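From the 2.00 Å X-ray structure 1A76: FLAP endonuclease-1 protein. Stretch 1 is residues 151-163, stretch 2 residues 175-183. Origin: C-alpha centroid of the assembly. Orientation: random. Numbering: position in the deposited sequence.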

ATOM      1  N   SER A 151      -2.605  -9.969  -6.583  1.00 25.70           N
ATOM      2  CA  SER A 151      -1.454 -10.151  -5.704  1.00 28.40           C
ATOM      3  C   SER A 151      -1.083  -8.846  -4.994  1.00 29.70           C
ATOM      4  O   SER A 151      -1.778  -8.416  -4.071  1.00 30.14           O
ATOM      5  N   GLU A 152       0.004  -8.216  -5.430  1.00 30.70           N
ATOM      6  CA  GLU A 152       0.460  -6.964  -4.826  1.00 29.28           C
ATOM      7  C   GLU A 152      -0.491  -5.810  -5.113  1.00 26.25           C
ATOM      8  O   GLU A 152      -0.768  -5.492  -6.268  1.00 26.93           O
ATOM      9  N   GLY A 153      -0.980  -5.181  -4.050  1.00 23.98           N
ATOM     10  CA  GLY A 153      -1.896  -4.069  -4.209  1.00 21.60           C
ATOM     11  C   GLY A 153      -1.235  -2.869  -4.862  1.00 21.00           C
ATOM     12  O   GLY A 153      -1.871  -2.148  -5.618  1.00 20.15           O
ATOM     13  N   GLU A 154       0.042  -2.651  -4.568  1.00 18.88           N
ATOM     14  CA  GLU A 154       0.761  -1.522  -5.150  1.00 16.35           C
ATOM     15  C   GLU A 154       0.852  -1.691  -6.655  1.00 11.84           C
ATOM     16  O   GLU A 154       0.868  -0.707  -7.387  1.00 13.00           O
ATOM     17  N   ALA A 155       0.914  -2.942  -7.113  1.00  7.69           N
ATOM     18  CA  ALA A 155       0.978  -3.227  -8.546  1.00  8.37           C
ATOM     19  C   ALA A 155      -0.361  -2.967  -9.193  1.00  8.49           C
ATOM     20  O   ALA A 155      -0.424  -2.435 -10.288  1.00  9.06           O
ATOM     21  N   GLN A 156      -1.434  -3.360  -8.519  1.00 11.99           N
ATOM     22  CA  GLN A 156      -2.780  -3.148  -9.045  1.00 11.61           C
ATOM     23  C   GLN A 156      -3.076  -1.655  -9.125  1.00  9.29           C
ATOM     24  O   GLN A 156      -3.642  -1.175 -10.106  1.00 10.67           O
ATOM     25  N   ALA A 157      -2.682  -0.919  -8.093  1.00  9.37           N
ATOM     26  CA  ALA A 157      -2.919   0.526  -8.053  1.00  8.96           C
ATOM     27  C   ALA A 157      -2.140   1.227  -9.156  1.00 13.37           C
ATOM     28  O   ALA A 157      -2.640   2.173  -9.785  1.00 13.03           O
ATOM     29  N   SER A 158      -0.909   0.775  -9.384  1.00 10.27           N
ATOM     30  CA  SER A 158      -0.089   1.382 -10.420  1.00 12.53           C
ATOM     31  C   SER A 158      -0.745   1.179 -11.784  1.00 12.39           C
ATOM     32  O   SER A 158      -0.836   2.119 -12.586  1.00 10.68           O
ATOM     33  N   TYR A 159      -1.207  -0.044 -12.042  1.00 14.21           N
ATOM     34  CA  TYR A 159      -1.873  -0.369 -13.310  1.00 13.92           C
ATOM     35  C   TYR A 159      -3.091   0.530 -13.548  1.00 14.63           C
ATOM     36  O   TYR A 159      -3.322   1.012 -14.666  1.00 16.42           O
ATOM     37  N   MET A 160      -3.877   0.752 -12.499  1.00 12.63           N
ATOM     38  CA  MET A 160      -5.069   1.598 -12.620  1.00 13.20           C
ATOM     39  C   MET A 160      -4.675   3.039 -12.954  1.00 11.12           C
ATOM     40  O   MET A 160      -5.372   3.751 -13.694  1.00  9.43           O
ATOM     41  N   ALA A 161      -3.552   3.473 -12.401  1.00 11.18           N
ATOM     42  CA  ALA A 161      -3.078   4.830 -12.650  1.00 11.54           C
ATOM     43  C   ALA A 161      -2.525   4.906 -14.064  1.00 14.21           C
ATOM     44  O   ALA A 161      -2.775   5.867 -14.786  1.00 14.47           O
ATOM     45  N   LYS A 162      -1.774   3.884 -14.459  1.00 18.05           N
ATOM     46  CA  LYS A 162      -1.201   3.862 -15.797  1.00 20.67           C
ATOM     47  C   LYS A 162      -2.311   3.936 -16.847  1.00 21.73           C
ATOM     48  O   LYS A 162      -2.191   4.660 -17.843  1.00 23.27           O
ATOM     49  N   LYS A 163      -3.400   3.212 -16.608  1.00 23.11           N
ATOM     50  CA  LYS A 163      -4.540   3.197 -17.531  1.00 22.56           C
ATOM     51  C   LYS A 163      -5.302   4.509 -17.581  1.00 21.59           C
ATOM     52  O   LYS A 163      -6.106   4.722 -18.483  1.00 23.74           O
ATOM     53  N   ASP A 175       7.854   2.702  -4.197  1.00 15.98           N
ATOM     54  CA  ASP A 175       7.762   1.488  -5.000  1.00 15.20           C
ATOM     55  C   ASP A 175       6.766   1.459  -6.167  1.00 14.73           C
ATOM     56  O   ASP A 175       6.996   0.763  -7.149  1.00 12.09           O
ATOM     57  N   ALA A 176       5.664   2.194  -6.072  1.00 12.47           N
ATOM     58  CA  ALA A 176       4.684   2.217  -7.159  1.00 12.15           C
ATOM     59  C   ALA A 176       5.322   2.684  -8.470  1.00 11.55           C
ATOM     60  O   ALA A 176       4.868   2.335  -9.561  1.00 11.78           O
ATOM     61  N   LEU A 177       6.365   3.494  -8.354  1.00  8.94           N
ATOM     62  CA  LEU A 177       7.071   4.019  -9.510  1.00  8.81           C
ATOM     63  C   LEU A 177       7.688   2.862 -10.299  1.00  9.19           C
ATOM     64  O   LEU A 177       7.717   2.879 -11.529  1.00  8.14           O
ATOM     65  N   LEU A 178       8.170   1.855  -9.576  1.00 10.56           N
ATOM     66  CA  LEU A 178       8.794   0.683 -10.197  1.00 10.96           C
ATOM     67  C   LEU A 178       7.823  -0.129 -11.054  1.00 11.51           C
ATOM     68  O   LEU A 178       8.246  -0.848 -11.972  1.00  8.76           O
ATOM     69  N   TYR A 179       6.526  -0.010 -10.760  1.00 11.59           N
ATOM     70  CA  TYR A 179       5.510  -0.725 -11.534  1.00 13.40           C
ATOM     71  C   TYR A 179       4.988   0.153 -12.660  1.00 11.38           C
ATOM     72  O   TYR A 179       4.011  -0.181 -13.327  1.00 14.29           O
ATOM     73  N   GLY A 180       5.648   1.277 -12.883  1.00 11.66           N
ATOM     74  CA  GLY A 180       5.212   2.150 -13.951  1.00  9.84           C
ATOM     75  C   GLY A 180       4.141   3.158 -13.567  1.00 11.24           C
ATOM     76  O   GLY A 180       3.547   3.779 -14.450  1.00 10.36           O
ATOM     77  N   ALA A 181       3.861   3.312 -12.274  1.00 10.15           N
ATOM     78  CA  ALA A 181       2.860   4.297 -11.857  1.00 10.37           C
ATOM     79  C   ALA A 181       3.331   5.670 -12.348  1.00 11.25           C
ATOM     80  O   ALA A 181       4.433   6.109 -12.015  1.00 10.33           O
ATOM     81  N   PRO A 182       2.491   6.380 -13.117  1.00 12.22           N
ATOM     82  CA  PRO A 182       2.918   7.696 -13.612  1.00 11.60           C
ATOM     83  C   PRO A 182       3.077   8.718 -12.495  1.00 12.51           C
ATOM     84  O   PRO A 182       3.930   9.598 -12.558  1.00 13.03           O
ATOM     85  N   ARG A 183       2.266   8.587 -11.457  1.00 11.45           N
ATOM     86  CA  ARG A 183       2.337   9.521 -10.346  1.00 11.63           C
ATOM     87  C   ARG A 183       2.072   8.844  -9.017  1.00  7.85           C
ATOM     88  O   ARG A 183       1.229   7.959  -8.920  1.00  7.98           O
TER

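Packing of the helix of stretch 1 against the turn of stretch 2 in FLAP endonuclease-1, which buries 455 Å² without a single direct hydrogen bond between the two. Tyr-179 (chi1 m), pointing toward the helix, gives the largest area of any residue, and its side chain meets Glu-152, Glu-154, Ala-155 and Ser-158. Glu-152, at the N-cap position, points toward stretch 2 with chi1 m; its OE2 lies 3.7 Å from Tyr-179 OH and only 2.8 Å from Glu-154 OE2, a pair of acceptors that cannot bond without a proton or cation between them. Glu-154 (chi1 p) likewise points in, placing its CG 3.6 Å from Tyr-179 CE1. Water 1 links the stretches here, donating to Glu-154 OE2 at 3.3 Å and hydrogen-bonded to Tyr-179 OH at 3.3 Å. Ala-155 points sideways; its CB is 3.5 Å from Tyr-179 CE2, and its CA lies over one face of the ring. Gln-156 points away, its NE2 making a weak hydrogen bond to Met-160 SD (3.6 Å). Ser-158 sits at the closest backbone approach, its CA 4.4 Å from Ala-181 CA. With chi1 m, its OG donates back to Glu-154 O (2.6 Å), so the hydroxyl is satisfied within its own helix while OG packs 3.5 Å from Tyr-179 CB, 3.6 Å from Ala-176 CB and 3.7 Å from Ala-181 CB. Tyr-159 (chi1 t) points away. One turn on from Ser-158, Ala-161 points in, its CB 3.8 Å from Pro-182 CD in an apolar contact. Lys-162, exposed and pointing sideways (chi1 -95°, between wells, chi2 t, chi3 p), lays its aliphatic chain along the turn: CD is 3.4 Å from Tyr-179 O and CG 3.9 Å from Pro-182 CD. A CB on Gly-180 would clash with Lys-162 CD. Lys-163 points away. A manganese(II) ion also touches these stretches.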

ATOM      1  CB  SER A 151      -0.261 -10.674  -6.506  1.00 31.13           C
ATOM      2  OG  SER A 151      -0.628 -10.874  -7.859  1.00 36.17           O
ATOM      3  CB  GLU A 152       1.857  -6.602  -5.336  1.00 33.00           C
ATOM      4  CG  GLU A 152       2.949  -7.547  -4.849  1.00 37.20           C
ATOM      5  CD  GLU A 152       3.599  -7.077  -3.563  1.00 41.26           C
ATOM      6  OE1 GLU A 152       2.950  -7.170  -2.498  1.00 43.74           O
ATOM      7  OE2 GLU A 152       4.762  -6.614  -3.619  1.00 44.27           O
ATOM      8  CB  GLU A 154       2.164  -1.396  -4.547  1.00 18.34           C
ATOM      9  CG  GLU A 154       3.043  -2.589  -4.791  1.00 25.39           C
ATOM     10  CD  GLU A 154       3.172  -3.474  -3.575  1.00 27.86           C
ATOM     11  OE1 GLU A 154       2.143  -3.752  -2.928  1.00 34.05           O
ATOM     12  OE2 GLU A 154       4.310  -3.894  -3.273  1.00 33.59           O
ATOM     13  CB  ALA A 155       1.385  -4.668  -8.796  1.00  6.37           C
ATOM     14  CB  GLN A 156      -3.824  -3.831  -8.154  1.00 14.12           C
ATOM     15  CG  GLN A 156      -5.263  -3.514  -8.540  1.00 14.46           C
ATOM     16  CD  GLN A 156      -5.663  -4.101  -9.889  1.00 14.25           C
ATOM     17  OE1 GLN A 156      -5.141  -5.136 -10.311  1.00 17.14           O
ATOM     18  NE2 GLN A 156      -6.597  -3.442 -10.567  1.00 14.04           N
ATOM     19  CB  ALA A 157      -2.519   1.086  -6.687  1.00  7.02           C
ATOM     20  CB  SER A 158       1.321   0.777 -10.411  1.00 10.33           C
ATOM     21  OG  SER A 158       1.921   0.935  -9.133  1.00 12.17           O
ATOM     22  CB  TYR A 159      -2.308  -1.842 -13.305  1.00 12.86           C
ATOM     23  CG  TYR A 159      -3.268  -2.238 -14.409  1.00 17.51           C
ATOM     24  CD1 TYR A 159      -2.841  -2.310 -15.736  1.00 16.44           C
ATOM     25  CD2 TYR A 159      -4.589  -2.610 -14.118  1.00 19.62           C
ATOM     26  CE1 TYR A 159      -3.702  -2.751 -16.755  1.00 17.89           C
ATOM     27  CE2 TYR A 159      -5.460  -3.055 -15.131  1.00 17.46           C
ATOM     28  CZ  TYR A 159      -5.002  -3.122 -16.442  1.00 19.83           C
ATOM     29  OH  TYR A 159      -5.831  -3.558 -17.450  1.00 17.59           O
ATOM     30  CB  MET A 160      -5.868   1.561 -11.317  1.00 11.56           C
ATOM     31  CG  MET A 160      -6.471   0.180 -11.008  1.00 12.80           C
ATOM     32  SD  MET A 160      -6.847  -0.139  -9.263  1.00 12.39           S
ATOM     33  CE  MET A 160      -8.313   0.847  -9.029  1.00 10.88           C
ATOM     34  CB  ALA A 161      -2.006   5.209 -11.632  1.00  9.24           C
ATOM     35  CB  LYS A 162      -0.360   2.598 -15.987  1.00 21.49           C
ATOM     36  CG  LYS A 162       1.120   2.820 -15.710  1.00 22.57           C
ATOM     37  CD  LYS A 162       1.823   1.544 -15.287  1.00 26.18           C
ATOM     38  CE  LYS A 162       2.182   0.688 -16.486  1.00 27.57           C
ATOM     39  NZ  LYS A 162       1.787  -0.737 -16.264  1.00 32.24           N
ATOM     40  CB  LYS A 163      -5.531   2.107 -17.144  1.00 21.84           C
ATOM     41  CG  LYS A 163      -4.969   0.703 -17.160  1.00 25.72           C
ATOM     42  CD  LYS A 163      -6.076  -0.300 -17.409  1.00 28.68           C
ATOM     43  CE  LYS A 163      -7.225  -0.112 -16.446  1.00 31.69           C
ATOM     44  NZ  LYS A 163      -8.391  -0.952 -16.840  1.00 31.79           N
ATOM     45  CB  ASP A 175       7.493   0.303  -4.076  1.00 19.45           C
ATOM     46  CG  ASP A 175       8.537   0.172  -2.984  1.00 22.27           C
ATOM     47  OD1 ASP A 175       8.608   1.078  -2.128  1.00 26.39           O
ATOM     48  OD2 ASP A 175       9.285  -0.832  -2.980  1.00 26.85           O
ATOM     49  CB  ALA A 176       3.527   3.143  -6.795  1.00  8.78           C
ATOM     50  CB  LEU A 177       8.174   4.984  -9.050  1.00  8.70           C
ATOM     51  CG  LEU A 177       7.704   6.275  -8.360  1.00  9.88           C
ATOM     52  CD1 LEU A 177       8.900   7.044  -7.822  1.00  9.99           C
ATOM     53  CD2 LEU A 177       6.914   7.146  -9.355  1.00  9.22           C
ATOM     54  CB  LEU A 178       9.417  -0.205  -9.118  1.00  9.53           C
ATOM     55  CG  LEU A 178      10.589   0.443  -8.377  1.00 10.86           C
ATOM     56  CD1 LEU A 178      11.135  -0.513  -7.335  1.00  5.34           C
ATOM     57  CD2 LEU A 178      11.672   0.814  -9.374  1.00  6.99           C
ATOM     58  CB  TYR A 179       4.334  -1.153 -10.651  1.00 14.51           C
ATOM     59  CG  TYR A 179       4.684  -2.220  -9.649  1.00 14.30           C
ATOM     60  CD1 TYR A 179       5.151  -1.873  -8.388  1.00 15.56           C
ATOM     61  CD2 TYR A 179       4.541  -3.576  -9.958  1.00 12.70           C
ATOM     62  CE1 TYR A 179       5.473  -2.834  -7.457  1.00 15.70           C
ATOM     63  CE2 TYR A 179       4.862  -4.558  -9.019  1.00 11.22           C
ATOM     64  CZ  TYR A 179       5.332  -4.172  -7.771  1.00 15.08           C
ATOM     65  OH  TYR A 179       5.702  -5.108  -6.831  1.00 16.91           O
ATOM     66  CB  ALA A 181       2.727   4.314 -10.355  1.00  4.84           C
ATOM     67  CB  PRO A 182       1.820   8.093 -14.606  1.00 12.21           C
ATOM     68  CG  PRO A 182       0.967   6.877 -14.777  1.00 12.14           C
ATOM     69  CD  PRO A 182       1.122   6.054 -13.547  1.00  8.60           C
ATOM     70  CB  ARG A 183       1.302  10.628 -10.524  1.00 14.49           C
ATOM     71  CG  ARG A 183       1.713  11.781 -11.399  1.00 15.42           C
ATOM     72  CD  ARG A 183       0.515  12.695 -11.642  1.00 18.56           C
ATOM     73  NE  ARG A 183       0.403  13.011 -13.058  1.00 21.39           N
ATOM     74  CZ  ARG A 183      -0.289  12.293 -13.938  1.00 22.03           C
ATOM     75  NH1 ARG A 183      -0.956  11.214 -13.555  1.00 20.07           N
ATOM     76  NH2 ARG A 183      -0.323  12.669 -15.206  1.00 27.35           N
TER
HETATM   77  O   HOH W   1       7.430  -4.495  -4.142  1.00 26.44           O